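Local coordinates for protein Non-reducing end alpha-L-arabinofuranosidase BoGH43B (PDB 5JOZ) that hydrolyses terminal non-reducing alpha-L-arabinofuranoside residues from the branches of xyloglucan, converting S units to X units, at residues Asn63-Asn69 and Ile326-Ala330. Residues are numbered along the deposited sequence.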
ATOM      1  N   ASN A  63       3.151  -9.150  12.292  1.00 32.48           N
ATOM      2  CA  ASN A  63       3.942  -8.622  11.161  1.00 35.83           C
ATOM      3  C   ASN A  63       5.432  -8.574  11.536  1.00 36.12           C
ATOM      4  O   ASN A  63       5.977  -7.501  11.807  1.00 38.01           O
ATOM      5  CB  ASN A  63       3.428  -7.230  10.698  1.00 38.18           C
ATOM      6  CG  ASN A  63       3.759  -6.905   9.219  1.00 35.77           C
ATOM      7  OD1 ASN A  63       4.377  -7.693   8.498  1.00 37.94           O
ATOM      8  ND2 ASN A  63       3.339  -5.725   8.771  1.00 31.46           N
ATOM      9  N   PRO A  64       6.095  -9.747  11.565  1.00 37.02           N
ATOM     10  CA  PRO A  64       7.558  -9.772  11.745  1.00 36.92           C
ATOM     11  C   PRO A  64       8.276  -9.246  10.503  1.00 32.98           C
ATOM     12  O   PRO A  64       8.188  -9.864   9.440  1.00 33.68           O
ATOM     13  CB  PRO A  64       7.869 -11.263  11.972  1.00 36.76           C
ATOM     14  CG  PRO A  64       6.718 -12.003  11.382  1.00 38.48           C
ATOM     15  CD  PRO A  64       5.517 -11.105  11.505  1.00 37.48           C
ATOM     16  N   LEU A  65       8.958  -8.109  10.637  1.00 30.65           N
ATOM     17  CA  LEU A  65       9.536  -7.407   9.484  1.00 30.50           C
ATOM     18  C   LEU A  65      11.036  -7.146   9.518  1.00 34.89           C
ATOM     19  O   LEU A  65      11.599  -6.739   8.495  1.00 30.15           O
ATOM     20  CB  LEU A  65       8.804  -6.078   9.276  1.00 30.43           C
ATOM     21  CG  LEU A  65       7.384  -6.181   8.703  1.00 29.42           C
ATOM     22  CD1 LEU A  65       6.710  -4.826   8.747  1.00 30.39           C
ATOM     23  CD2 LEU A  65       7.406  -6.708   7.276  1.00 29.53           C
ATOM     24  N   MET A  66      11.691  -7.384  10.657  1.00 40.69           N
ATOM     25  CA  MET A  66      13.098  -6.983  10.818  1.00 40.99           C
ATOM     26  C   MET A  66      13.999  -7.754   9.852  1.00 38.47           C
ATOM     27  O   MET A  66      13.811  -8.961   9.625  1.00 38.66           O
ATOM     28  CB  MET A  66      13.568  -7.175  12.269  1.00 42.72           C
ATOM     29  CG  MET A  66      12.862  -6.288  13.299  1.00 53.87           C
ATOM     30  SD  MET A  66      12.950  -4.486  13.035  1.00 53.02           S
ATOM     31  CE  MET A  66      13.153  -3.926  14.727  1.00 56.96           C
ATOM     32  N   GLY A  67      14.945  -7.040   9.250  1.00 34.40           N
ATOM     33  CA  GLY A  67      15.843  -7.621   8.256  1.00 35.52           C
ATOM     34  C   GLY A  67      15.300  -7.654   6.834  1.00 36.78           C
ATOM     35  O   GLY A  67      16.065  -7.896   5.907  1.00 41.63           O
ATOM     36  N   CYS A  68      14.003  -7.394   6.637  1.00 37.89           N
ATOM     37  CA  CYS A  68      13.404  -7.471   5.292  1.00 39.04           C
ATOM     38  C   CYS A  68      13.906  -6.325   4.406  1.00 31.70           C
ATOM     39  O   CYS A  68      14.180  -5.219   4.888  1.00 31.60           O
ATOM     40  CB  CYS A  68      11.860  -7.489   5.352  1.00 38.16           C
ATOM     41  SG  CYS A  68      11.044  -5.870   5.397  1.00 40.10           S
ATOM     42  N   ASN A  69      14.043  -6.614   3.119  1.00 34.30           N
ATOM     43  CA  ASN A  69      14.429  -5.605   2.139  1.00 36.14           C
ATOM     44  C   ASN A  69      13.315  -4.588   1.975  1.00 33.76           C
ATOM     45  O   ASN A  69      12.124  -4.918   2.100  1.00 29.28           O
ATOM     46  CB  ASN A  69      14.757  -6.233   0.768  1.00 40.93           C
ATOM     47  CG  ASN A  69      16.152  -6.866   0.707  1.00 44.32           C
ATOM     48  OD1 ASN A  69      17.018  -6.608   1.545  1.00 39.26           O
ATOM     49  ND2 ASN A  69      16.375  -7.689  -0.316  1.00 44.71           N
ATOM     50  N   ILE A 326       8.486   2.166   9.264  1.00 20.44           N
ATOM     51  CA  ILE A 326       9.338   1.240   8.514  1.00 22.91           C
ATOM     52  C   ILE A 326       9.721   0.036   9.406  1.00 25.72           C
ATOM     53  O   ILE A 326      10.372   0.211  10.441  1.00 24.36           O
ATOM     54  CB  ILE A 326      10.607   1.939   8.011  1.00 20.61           C
ATOM     55  CG1 ILE A 326      10.235   3.128   7.096  1.00 23.20           C
ATOM     56  CG2 ILE A 326      11.480   0.933   7.274  1.00 22.16           C
ATOM     57  CD1 ILE A 326      11.397   3.993   6.641  1.00 21.02           C
ATOM     58  N   ARG A 327       9.307  -1.169   9.002  1.00 25.68           N
ATOM     59  CA  ARG A 327       9.523  -2.419   9.775  1.00 23.47           C
ATOM     60  C   ARG A 327       8.924  -2.309  11.178  1.00 28.51           C
ATOM     61  O   ARG A 327       7.958  -1.574  11.338  1.00 32.63           O
ATOM     62  CB  ARG A 327      10.997  -2.808   9.761  1.00 24.00           C
ATOM     63  CG  ARG A 327      11.547  -2.848   8.343  1.00 25.65           C
ATOM     64  CD  ARG A 327      12.911  -3.513   8.253  1.00 26.78           C
ATOM     65  NE  ARG A 327      13.450  -3.372   6.902  1.00 30.06           N
ATOM     66  CZ  ARG A 327      13.955  -2.244   6.398  1.00 32.29           C
ATOM     67  NH1 ARG A 327      14.061  -1.143   7.145  1.00 34.32           N
ATOM     68  NH2 ARG A 327      14.388  -2.216   5.138  1.00 32.44           N
ATOM     69  N   ASN A 328       9.458  -3.014  12.180  1.00 27.61           N
ATOM     70  CA  ASN A 328       8.860  -3.036  13.524  1.00 27.85           C
ATOM     71  C   ASN A 328       9.358  -1.891  14.440  1.00 32.51           C
ATOM     72  O   ASN A 328      10.489  -1.933  14.926  1.00 33.78           O
ATOM     73  CB  ASN A 328       9.123  -4.385  14.177  1.00 29.83           C
ATOM     74  CG  ASN A 328       8.517  -5.530  13.381  1.00 31.85           C
ATOM     75  OD1 ASN A 328       9.226  -6.328  12.758  1.00 32.55           O
ATOM     76  ND2 ASN A 328       7.194  -5.594  13.369  1.00 32.44           N
ATOM     77  N   PRO A 329       8.513  -0.863  14.678  1.00 30.37           N
ATOM     78  CA  PRO A 329       8.977   0.281  15.444  1.00 32.92           C
ATOM     79  C   PRO A 329       9.061   0.024  16.953  1.00 32.62           C
ATOM     80  O   PRO A 329       8.124  -0.497  17.546  1.00 28.03           O
ATOM     81  CB  PRO A 329       7.908   1.346  15.138  1.00 32.08           C
ATOM     82  CG  PRO A 329       6.669   0.552  14.963  1.00 30.95           C
ATOM     83  CD  PRO A 329       7.128  -0.663  14.207  1.00 30.67           C
ATOM     84  N   ALA A 330      10.182   0.398  17.566  1.00 31.74           N
ATOM     85  CA  ALA A 330      10.259   0.428  19.032  1.00 35.27           C
ATOM     86  C   ALA A 330       9.540   1.690  19.515  1.00 32.78           C
ATOM     87  O   ALA A 330       9.889   2.800  19.105  1.00 27.72           O
ATOM     88  CB  ALA A 330      11.704   0.416  19.501  1.00 34.12           C
TER
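The extended side chain of R327 lies along the type II beta turn L65-C68, its CD 3.5 Å from L65 O and its CB 4.0 Å from L65 CB. The contact joins two domains: the turn belongs to a loop between the first two blades of the five-bladed beta-propeller of family GH43, and residues 326-330 leave a short strand of the C-terminal concanavalin A-like beta-sandwich. No backbone-to-backbone bond crosses the contact; the side chains of R327 and N328 bind the backbone of the propeller loop. Asparagine suits position 328 because its amide carries a donor and an acceptor side by side: N328 ND2 gives a nearly straight bond to N63 O (2.7 Å) while N328 OD1 receives L65 N (2.8 Å), gripping the backbone on both flanks of P64, whose CA-to-CB bond points away and whose nitrogen carries no hydrogen that would need a partner. The flexible thioether of M66 then reaches past this amide, setting M66 CE 3.3 Å from N328 O and M66 SD 4.2 Å from R327 CB. G67 occupies the third position of the turn, where its positive phi of 85° would press a beta carbon against the preceding carbonyl; C68 N closes the turn on L65 O at 3.1 Å. Arginine at 327 is long enough to pass this turn and still serve several acceptors. Within its own domain, NH2 also forms a salt bridge with D395 and NH1 bonds to the carbonyl of D356, holding the guanidinium in place. At the turn's end, C68 O accepts both R327 NE at 2.8 Å and R327 NH2 at 3.0 Å.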